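Local coordinates for protein VESB protease (Vibrio cholerae, PDB 4LK4) that is an extracellular serine protease of the trypsin-like S1 family that probably cleaves peptide bonds within protein chains, its protease domain being followed by an Ig-like domain, at residues T279-F285 with D297-V303; V137-T143 with Q196-G200; P180-N184 with S235-D239. The protein carries 1 engineered substitution. One frame throughout, in Å; residues are numbered along the deposited sequence.

Contact 1 (T279-F285 with D297-V303)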
loop_
_atom_site.group_PDB
_atom_site.type_symbol
_atom_site.label_atom_id
_atom_site.label_comp_id
_atom_site.label_asym_id
_atom_site.label_seq_id
_atom_site.Cartn_x
_atom_site.Cartn_y
_atom_site.Cartn_z
ATOM N N THR A 279 6.941 24.242 2.963
ATOM C CA THR A 279 8.192 24.943 2.603
ATOM C C THR A 279 9.317 23.940 2.417
ATOM O O THR A 279 9.653 23.199 3.332
ATOM C CB THR A 279 8.625 25.974 3.662
ATOM O OG1 THR A 279 7.574 26.917 3.886
ATOM C CG2 THR A 279 9.881 26.727 3.213
ATOM N N TYR A 280 9.890 23.926 1.222
ATOM C CA TYR A 280 11.011 23.052 0.900
ATOM C C TYR A 280 12.211 23.469 1.731
ATOM O O TYR A 280 12.671 24.586 1.623
ATOM C CB TYR A 280 11.322 23.177 -0.589
ATOM C CG TYR A 280 12.408 22.289 -1.150
ATOM C CD1 TYR A 280 12.602 20.988 -0.715
ATOM C CD2 TYR A 280 13.185 22.744 -2.184
ATOM C CE1 TYR A 280 13.589 20.191 -1.277
ATOM C CE2 TYR A 280 14.157 21.958 -2.763
ATOM C CZ TYR A 280 14.364 20.682 -2.312
ATOM O OH TYR A 280 15.365 19.946 -2.930
ATOM N N THR A 281 12.701 22.548 2.550
ATOM C CA THR A 281 13.699 22.844 3.587
ATOM C C THR A 281 14.912 21.917 3.552
ATOM O O THR A 281 15.930 22.210 4.171
ATOM C CB THR A 281 13.072 22.667 4.980
ATOM O OG1 THR A 281 11.733 23.166 4.983
ATOM C CG2 THR A 281 13.850 23.386 6.019
ATOM N N GLY A 282 14.798 20.780 2.871
ATOM C CA GLY A 282 15.929 19.863 2.747
ATOM C C GLY A 282 15.783 18.770 1.700
ATOM O O GLY A 282 14.706 18.558 1.139
ATOM N N ASN A 283 16.896 18.103 1.420
ATOM C CA ASN A 283 16.884 16.913 0.603
ATOM C C ASN A 283 18.093 16.062 0.923
ATOM O O ASN A 283 18.907 16.465 1.710
ATOM C CB ASN A 283 16.862 17.278 -0.853
ATOM C CG ASN A 283 18.019 18.141 -1.227
ATOM O OD1 ASN A 283 19.167 17.705 -1.197
ATOM N ND2 ASN A 283 17.730 19.372 -1.599
ATOM N N THR A 284 18.176 14.871 0.341
ATOM C CA THR A 284 19.270 13.935 0.611
ATOM C C THR A 284 20.147 13.733 -0.618
ATOM O O THR A 284 20.875 12.747 -0.709
ATOM C CB THR A 284 18.719 12.571 1.058
ATOM O OG1 THR A 284 17.671 12.152 0.171
ATOM C CG2 THR A 284 18.167 12.677 2.470
ATOM N N PHE A 285 20.078 14.667 -1.558
ATOM C CA PHE A 285 20.848 14.549 -2.794
ATOM C C PHE A 285 22.346 14.378 -2.564
ATOM O O PHE A 285 22.970 13.591 -3.270
ATOM C CB PHE A 285 20.622 15.760 -3.695
ATOM C CG PHE A 285 19.234 15.852 -4.247
ATOM C CD1 PHE A 285 18.578 14.720 -4.720
ATOM C CD2 PHE A 285 18.589 17.077 -4.320
ATOM C CE1 PHE A 285 17.302 14.812 -5.255
ATOM C CE2 PHE A 285 17.312 17.175 -4.855
ATOM C CZ PHE A 285 16.665 16.033 -5.321
ATOM N N ASP A 297 16.043 21.489 -10.196
ATOM C CA ASP A 297 15.288 21.375 -8.954
ATOM C C ASP A 297 14.303 22.527 -8.887
ATOM O O ASP A 297 14.604 23.577 -8.338
ATOM C CB ASP A 297 16.225 21.396 -7.744
ATOM C CG ASP A 297 15.489 21.234 -6.402
ATOM O OD1 ASP A 297 14.247 21.271 -6.331
ATOM O OD2 ASP A 297 16.182 21.072 -5.393
ATOM N N GLY A 298 13.123 22.312 -9.455
ATOM C CA GLY A 298 12.051 23.290 -9.409
ATOM C C GLY A 298 11.628 23.651 -8.001
ATOM O O GLY A 298 11.223 24.780 -7.744
ATOM N N CYS A 299 11.720 22.703 -7.074
ATOM C CA CYS A 299 11.281 22.972 -5.716
ATOM C C CYS A 299 12.172 24.021 -5.077
ATOM O O CYS A 299 11.705 24.795 -4.248
ATOM C CB CYS A 299 11.249 21.709 -4.872
ATOM S SG CYS A 299 10.089 20.467 -5.481
ATOM N N SER A 300 13.443 24.068 -5.471
ATOM C CA SER A 300 14.322 25.133 -4.988
ATOM C C SER A 300 13.992 26.483 -5.641
ATOM O O SER A 300 14.275 27.517 -5.052
ATOM C CB SER A 300 15.810 24.790 -5.177
ATOM O OG SER A 300 16.190 24.769 -6.536
ATOM N N THR A 301 13.398 26.494 -6.833
ATOM C CA THR A 301 12.967 27.751 -7.438
ATOM C C THR A 301 11.704 28.263 -6.763
ATOM O O THR A 301 11.613 29.426 -6.429
ATOM C CB THR A 301 12.690 27.616 -8.947
ATOM O OG1 THR A 301 13.856 27.118 -9.620
ATOM C CG2 THR A 301 12.312 28.983 -9.531
ATOM N N LYS A 302 10.714 27.394 -6.588
ATOM C CA LYS A 302 9.465 27.784 -5.924
ATOM C C LYS A 302 9.609 27.926 -4.399
ATOM O O LYS A 302 9.111 28.890 -3.831
ATOM C CB LYS A 302 8.348 26.790 -6.245
ATOM C CG LYS A 302 7.960 26.734 -7.712
ATOM C CD LYS A 302 6.636 25.999 -7.862
ATOM C CE LYS A 302 6.302 25.737 -9.324
ATOM N NZ LYS A 302 4.835 25.547 -9.528
ATOM N N VAL A 303 10.272 26.961 -3.756
ATOM C CA VAL A 303 10.501 26.927 -2.288
ATOM C C VAL A 303 9.247 26.681 -1.459
ATOM O O VAL A 303 9.186 25.716 -0.703
ATOM C CB VAL A 303 11.203 28.188 -1.767
ATOM C CG1 VAL A 303 11.528 28.038 -0.298
ATOM C CG2 VAL A 303 12.476 28.419 -2.552
#
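Y280, in its t rotamer, reaches from strand 278-283 of the Ig-like domain to helix 298-302. C299 CB lies over one face of the ring, a CH-pi contact 3.8 Å from the centroid. Y280 OH donates to D297 OD2 (2.8 Å) and accepts from N283 ND2 (2.8 Å), and N283 OD1 takes F285 N at 3.2 Å to close an Asx turn. Aspartate suits the N-cap: its t rotamer turns one oxygen to the tyrosine and the other, D297 OD1, to S300 N at 3.0 Å. S300, in the p rotamer, returns its OG to D297 O (2.7 Å). C299, rotamer m, sends its sulfur into a disulfide with C311. At the helix end V303, at positive phi, presents its carbonyl so that V303 O accepts from Y280 N at 2.7 Å. One carboxylate thus both caps the helix and accepts a hydrogen bond from the phenol hydroxyl, so directional bonds at the hydroxyl and backbone N of Y280 add to the packing of its ring on C299.

Contact 2 (V137-T143 with Q196-G200). Engineered in segment 196-200: A199 (natural residue Ser).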
loop_
_atom_site.group_PDB
_atom_site.type_symbol
_atom_site.label_atom_id
_atom_site.label_comp_id
_atom_site.label_asym_id
_atom_site.label_seq_id
_atom_site.Cartn_x
_atom_site.Cartn_y
_atom_site.Cartn_z
ATOM N N VAL A 137 -11.279 -12.081 8.170
ATOM C CA VAL A 137 -10.786 -11.676 6.876
ATOM C C VAL A 137 -11.952 -11.420 5.959
ATOM O O VAL A 137 -12.959 -12.109 6.032
ATOM C CB VAL A 137 -10.031 -12.823 6.183
ATOM C CG1 VAL A 137 -9.315 -12.300 4.959
ATOM C CG2 VAL A 137 -9.002 -13.424 7.115
ATOM N N ALA A 138 -11.824 -10.476 5.049
ATOM C CA ALA A 138 -12.927 -10.185 4.144
ATOM C C ALA A 138 -12.412 -9.946 2.739
ATOM O O ALA A 138 -11.349 -9.375 2.544
ATOM C CB ALA A 138 -13.731 -8.993 4.630
ATOM N N GLY A 139 -13.172 -10.417 1.762
ATOM C CA GLY A 139 -12.838 -10.194 0.377
ATOM C C GLY A 139 -13.619 -11.117 -0.519
ATOM O O GLY A 139 -14.418 -11.934 -0.036
ATOM N N TRP A 140 -13.337 -11.022 -1.818
ATOM C CA TRP A 140 -14.056 -11.786 -2.828
ATOM C C TRP A 140 -13.454 -13.188 -3.124
ATOM O O TRP A 140 -14.173 -14.141 -3.563
ATOM C CB TRP A 140 -14.263 -10.934 -4.070
ATOM C CG TRP A 140 -15.293 -9.826 -3.837
ATOM C CD1 TRP A 140 -16.639 -9.865 -4.138
ATOM C CD2 TRP A 140 -15.049 -8.525 -3.295
ATOM N NE1 TRP A 140 -17.235 -8.679 -3.776
ATOM C CE2 TRP A 140 -16.283 -7.842 -3.264
ATOM C CE3 TRP A 140 -13.910 -7.879 -2.798
ATOM C CZ2 TRP A 140 -16.408 -6.540 -2.769
ATOM C CZ3 TRP A 140 -14.043 -6.567 -2.305
ATOM C CH2 TRP A 140 -15.276 -5.919 -2.300
ATOM N N GLY A 141 -12.206 -13.394 -2.765
ATOM C CA GLY A 141 -11.596 -14.718 -3.007
ATOM C C GLY A 141 -11.938 -15.906 -2.097
ATOM O O GLY A 141 -11.475 -17.028 -2.365
ATOM N N ILE A 142 -12.701 -15.709 -1.018
ATOM C CA ILE A 142 -12.621 -16.658 0.105
ATOM C C ILE A 142 -13.241 -18.026 -0.206
ATOM O O ILE A 142 -14.341 -18.098 -0.713
ATOM C CB ILE A 142 -13.146 -16.041 1.405
ATOM C CG1 ILE A 142 -12.303 -14.783 1.708
ATOM C CG2 ILE A 142 -13.057 -17.054 2.549
ATOM C CD1 ILE A 142 -12.800 -13.937 2.850
ATOM N N THR A 143 -12.498 -19.090 0.126
ATOM C CA THR A 143 -12.671 -20.450 -0.435
ATOM C C THR A 143 -12.571 -21.567 0.633
ATOM O O THR A 143 -11.502 -21.847 1.186
ATOM C CB THR A 143 -11.630 -20.700 -1.592
ATOM O OG1 THR A 143 -11.913 -19.830 -2.682
ATOM C CG2 THR A 143 -11.671 -22.126 -2.126
ATOM N N GLN A 196 -8.350 -18.913 -0.001
ATOM C CA GLN A 196 -8.106 -17.487 -0.298
ATOM C C GLN A 196 -7.540 -17.178 -1.671
ATOM O O GLN A 196 -6.498 -17.708 -2.061
ATOM C CB GLN A 196 -7.147 -16.842 0.705
ATOM C CG GLN A 196 -6.872 -15.351 0.446
ATOM C CD GLN A 196 -8.115 -14.448 0.558
ATOM O OE1 GLN A 196 -8.756 -14.102 -0.455
ATOM N NE2 GLN A 196 -8.428 -14.022 1.797
ATOM N N GLY A 197 -8.194 -16.229 -2.346
ATOM C CA GLY A 197 -7.847 -15.830 -3.716
ATOM C C GLY A 197 -7.518 -14.359 -3.979
ATOM O O GLY A 197 -6.893 -14.087 -4.994
ATOM N N ASP A 198 -7.952 -13.409 -3.122
ATOM C CA ASP A 198 -7.687 -11.954 -3.374
ATOM C C ASP A 198 -6.915 -11.215 -2.229
ATOM O O ASP A 198 -7.451 -10.834 -1.123
ATOM C CB ASP A 198 -8.945 -11.175 -3.925
ATOM C CG ASP A 198 -9.846 -10.582 -2.825
ATOM O OD1 ASP A 198 -9.765 -11.055 -1.658
ATOM O OD2 ASP A 198 -10.657 -9.668 -3.131
ATOM N N ALA A 199 -5.632 -11.010 -2.540
ATOM C CA ALA A 199 -4.742 -10.204 -1.722
ATOM C C ALA A 199 -5.216 -8.765 -1.544
ATOM O O ALA A 199 -6.047 -8.269 -2.289
ATOM C CB ALA A 199 -3.353 -10.209 -2.333
ATOM N N GLY A 200 -4.663 -8.114 -0.537
ATOM C CA GLY A 200 -4.900 -6.698 -0.276
ATOM C C GLY A 200 -6.014 -6.394 0.726
ATOM O O GLY A 200 -6.064 -5.300 1.308
HETATM O O HOH W 1 -9.546 -11.379 1.322
#
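Direct hydrogen bonding between the segments rests on one residue: W140 N donates to D198 OD2 at 3.3 Å. The same carboxylate oxygen also takes Q39, its stronger partner outside the segments, while D198 OD1 faces G139 and G141 and reaches water 1. Aspartate suits this buried place because its short side chain offers two acceptors to surroundings of backbone NH and amide groups.

Water forms the second link. Water 1 lies 3.0 Å from A138 O and 3.0 Å from D198 OD1, and accepts from Q196 NE2 at 2.9 Å, joining strand 134-139 at A138 to Q196 and D198 of the facing loop. Q196 also organises its own segment: although its CB points away, the side chain folds back, and Q196 OE1 accepts from D198 N at 2.9 Å and weakly from G197 N at 2.9 Å.

Packing without polar bonds completes the contact. V137 CG1 approaches Q196 NE2 to 3.7 Å, and the W140 ring turns an edge to the carboxylate, CE3 lying 3.7 Å from D198 OD2. The backbones come very near, with the CA atoms of G141 and G197 4.0 Å apart; in this arrangement a CB on G139 would clash with D198 OD1, and one on G141 with Q196 OE1 and the backbone N of G197 and D198, so glycine suits both places.

A199, engineered from serine, occupies the nucleophile position of the GDSGG signature beside H56. With D198 bonded to Q39 and residues 144-150 and 192-195 not modelled, the arrangement is consistent with the unformed activation domain of trypsin-like zymogens.

Contact 3 (P180-N184 with S235-D239)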
loop_
_atom_site.group_PDB
_atom_site.type_symbol
_atom_site.label_atom_id
_atom_site.label_comp_id
_atom_site.label_asym_id
_atom_site.label_seq_id
_atom_site.Cartn_x
_atom_site.Cartn_y
_atom_site.Cartn_z
ATOM N N PRO A 180 7.510 -11.260 16.542
ATOM C CA PRO A 180 6.188 -10.744 16.200
ATOM C C PRO A 180 6.234 -9.274 15.772
ATOM O O PRO A 180 5.328 -8.788 15.077
ATOM C CB PRO A 180 5.401 -10.868 17.515
ATOM C CG PRO A 180 6.171 -11.816 18.368
ATOM C CD PRO A 180 7.589 -11.646 17.967
ATOM N N ASN A 181 7.259 -8.570 16.228
ATOM C CA ASN A 181 7.442 -7.200 15.869
ATOM C C ASN A 181 8.126 -7.179 14.504
ATOM O O ASN A 181 9.270 -6.772 14.383
ATOM C CB ASN A 181 8.275 -6.484 16.932
ATOM C CG ASN A 181 8.564 -5.056 16.568
ATOM O OD1 ASN A 181 7.747 -4.393 15.944
ATOM N ND2 ASN A 181 9.746 -4.578 16.926
ATOM N N SER A 182 7.398 -7.629 13.485
ATOM C CA SER A 182 7.916 -7.732 12.123
ATOM C C SER A 182 6.805 -7.515 11.092
ATOM O O SER A 182 5.609 -7.405 11.423
ATOM C CB SER A 182 8.560 -9.104 11.889
ATOM O OG SER A 182 7.644 -10.155 12.199
ATOM N N THR A 183 7.250 -7.495 9.840
ATOM C CA THR A 183 6.473 -7.177 8.683
ATOM C C THR A 183 5.206 -8.011 8.468
ATOM O O THR A 183 4.282 -7.536 7.809
ATOM C CB THR A 183 7.344 -7.317 7.404
ATOM O OG1 THR A 183 6.579 -6.919 6.257
ATOM C CG2 THR A 183 7.800 -8.754 7.181
ATOM N N ASN A 184 5.185 -9.258 8.915
ATOM C CA ASN A 184 4.010 -10.057 8.683
ATOM C C ASN A 184 3.786 -11.130 9.719
ATOM O O ASN A 184 4.681 -11.436 10.519
ATOM C CB ASN A 184 4.002 -10.631 7.259
ATOM C CG ASN A 184 5.227 -11.475 6.938
ATOM O OD1 ASN A 184 5.947 -11.931 7.815
ATOM N ND2 ASN A 184 5.443 -11.707 5.658
ATOM N N SER A 235 0.157 -3.050 12.499
ATOM C CA SER A 235 0.747 -2.376 13.674
ATOM C C SER A 235 2.169 -1.925 13.406
ATOM O O SER A 235 2.553 -0.809 13.733
ATOM C CB SER A 235 0.766 -3.282 14.878
ATOM O OG SER A 235 -0.534 -3.408 15.377
ATOM N N TYR A 236 2.938 -2.798 12.769
ATOM C CA TYR A 236 4.342 -2.572 12.533
ATOM C C TYR A 236 4.516 -1.450 11.521
ATOM O O TYR A 236 5.610 -0.914 11.393
ATOM C CB TYR A 236 4.953 -3.894 12.033
ATOM C CG TYR A 236 6.414 -3.880 11.641
ATOM C CD1 TYR A 236 7.414 -4.040 12.591
ATOM C CD2 TYR A 236 6.788 -3.733 10.337
ATOM C CE1 TYR A 236 8.764 -4.030 12.245
ATOM C CE2 TYR A 236 8.129 -3.720 9.969
ATOM C CZ TYR A 236 9.105 -3.873 10.935
ATOM O OH TYR A 236 10.419 -3.872 10.575
ATOM N N PHE A 237 3.454 -1.126 10.772
ATOM C CA PHE A 237 3.551 -0.194 9.645
ATOM C C PHE A 237 2.828 1.157 9.812
ATOM O O PHE A 237 2.739 1.927 8.853
ATOM C CB PHE A 237 3.124 -0.898 8.331
ATOM C CG PHE A 237 4.225 -1.747 7.706
ATOM C CD1 PHE A 237 5.451 -1.194 7.384
ATOM C CD2 PHE A 237 4.029 -3.095 7.459
ATOM C CE1 PHE A 237 6.455 -1.973 6.819
ATOM C CE2 PHE A 237 5.017 -3.882 6.925
ATOM C CZ PHE A 237 6.238 -3.319 6.593
ATOM N N ARG A 238 2.371 1.476 11.021
ATOM C CA ARG A 238 1.598 2.692 11.245
ATOM C C ARG A 238 2.319 3.963 10.802
ATOM O O ARG A 238 1.701 4.826 10.163
ATOM C CB ARG A 238 1.194 2.781 12.708
ATOM C CG ARG A 238 0.257 1.659 13.149
ATOM C CD ARG A 238 -0.996 1.645 12.310
ATOM N NE ARG A 238 -1.564 2.982 12.250
ATOM C CZ ARG A 238 -2.413 3.489 13.142
ATOM N NH1 ARG A 238 -2.835 2.765 14.161
ATOM N NH2 ARG A 238 -2.843 4.735 13.001
ATOM N N ASP A 239 3.612 4.080 11.116
ATOM C CA ASP A 239 4.375 5.243 10.697
ATOM C C ASP A 239 4.526 5.306 9.199
ATOM O O ASP A 239 4.471 6.403 8.611
ATOM C CB ASP A 239 5.775 5.275 11.332
ATOM C CG ASP A 239 5.732 5.521 12.828
ATOM O OD1 ASP A 239 4.660 5.863 13.372
ATOM O OD2 ASP A 239 6.774 5.346 13.460
#
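An aromatic ring laid flat against bare peptide backbone is the striking feature here: one face of Y236 covers S182 C and T183 N, and the two segments meet without any hydrogen bond between them. The setting is the trypsin fold, where 235-239 leads into the closing helix 238-243 of the protease domain and 180-184 leads into strand 184-189. That strand pairs antiparallel with 229-233, which itself runs into 235-239, so the contact extends a sheet pairing beyond its regular end. N233 bridges the join, bonding to the backbone of T183 and, through its side chain, to S182 O.

The flat ring suits a planar peptide, since both can approach closely over a broad area; S182 O comes within 3.6 Å of Y236 CG. The t rotamer of Y236 carries its ring over the loop; the residue remains exposed, which suits tyrosine, whose hydroxyl can face solvent. N181, at the centre of an inverse gamma turn with a weak S182 N to P180 O bond of 2.9 Å, bends the chain there and brings N181 OD1 to the ring edge, 3.4 Å from Y236 CD1.

F237, at the N-cap position, is buried, its ring meeting that of H92 with planes at about 60°, and an apolar aromatic suits this enclosed place. T183 can afford to meet it because its hydroxyl is already satisfied by N102 N. The phenylalanine offers that oxygen an edge, with T183 OG1 3.5 Å from F237 CE2.

Contacts 2 and 3 belong to the protease domain, with centres about 21 Å apart and nearest atoms about 12 Å apart. Their segments alternate along the chain (137-143, 180-184, 196-200, 235-239), and both draw on the same antiparallel sheet, the second barrel of the trypsin fold: strand 134-139 enters contact 2, whereas contact 3 lies at the ends of strands 184-189 and 229-233. Contact 1 follows later in the sequence, in the Ig-like domain, between strand 278-283 and helix 298-302; its centre is about 31 Å from that of contact 3 and about 43 Å from that of contact 2. The active-site neighbourhood of contact 2 and the Ig-like contact thus lie on opposite sides of the molecule, without direct touch.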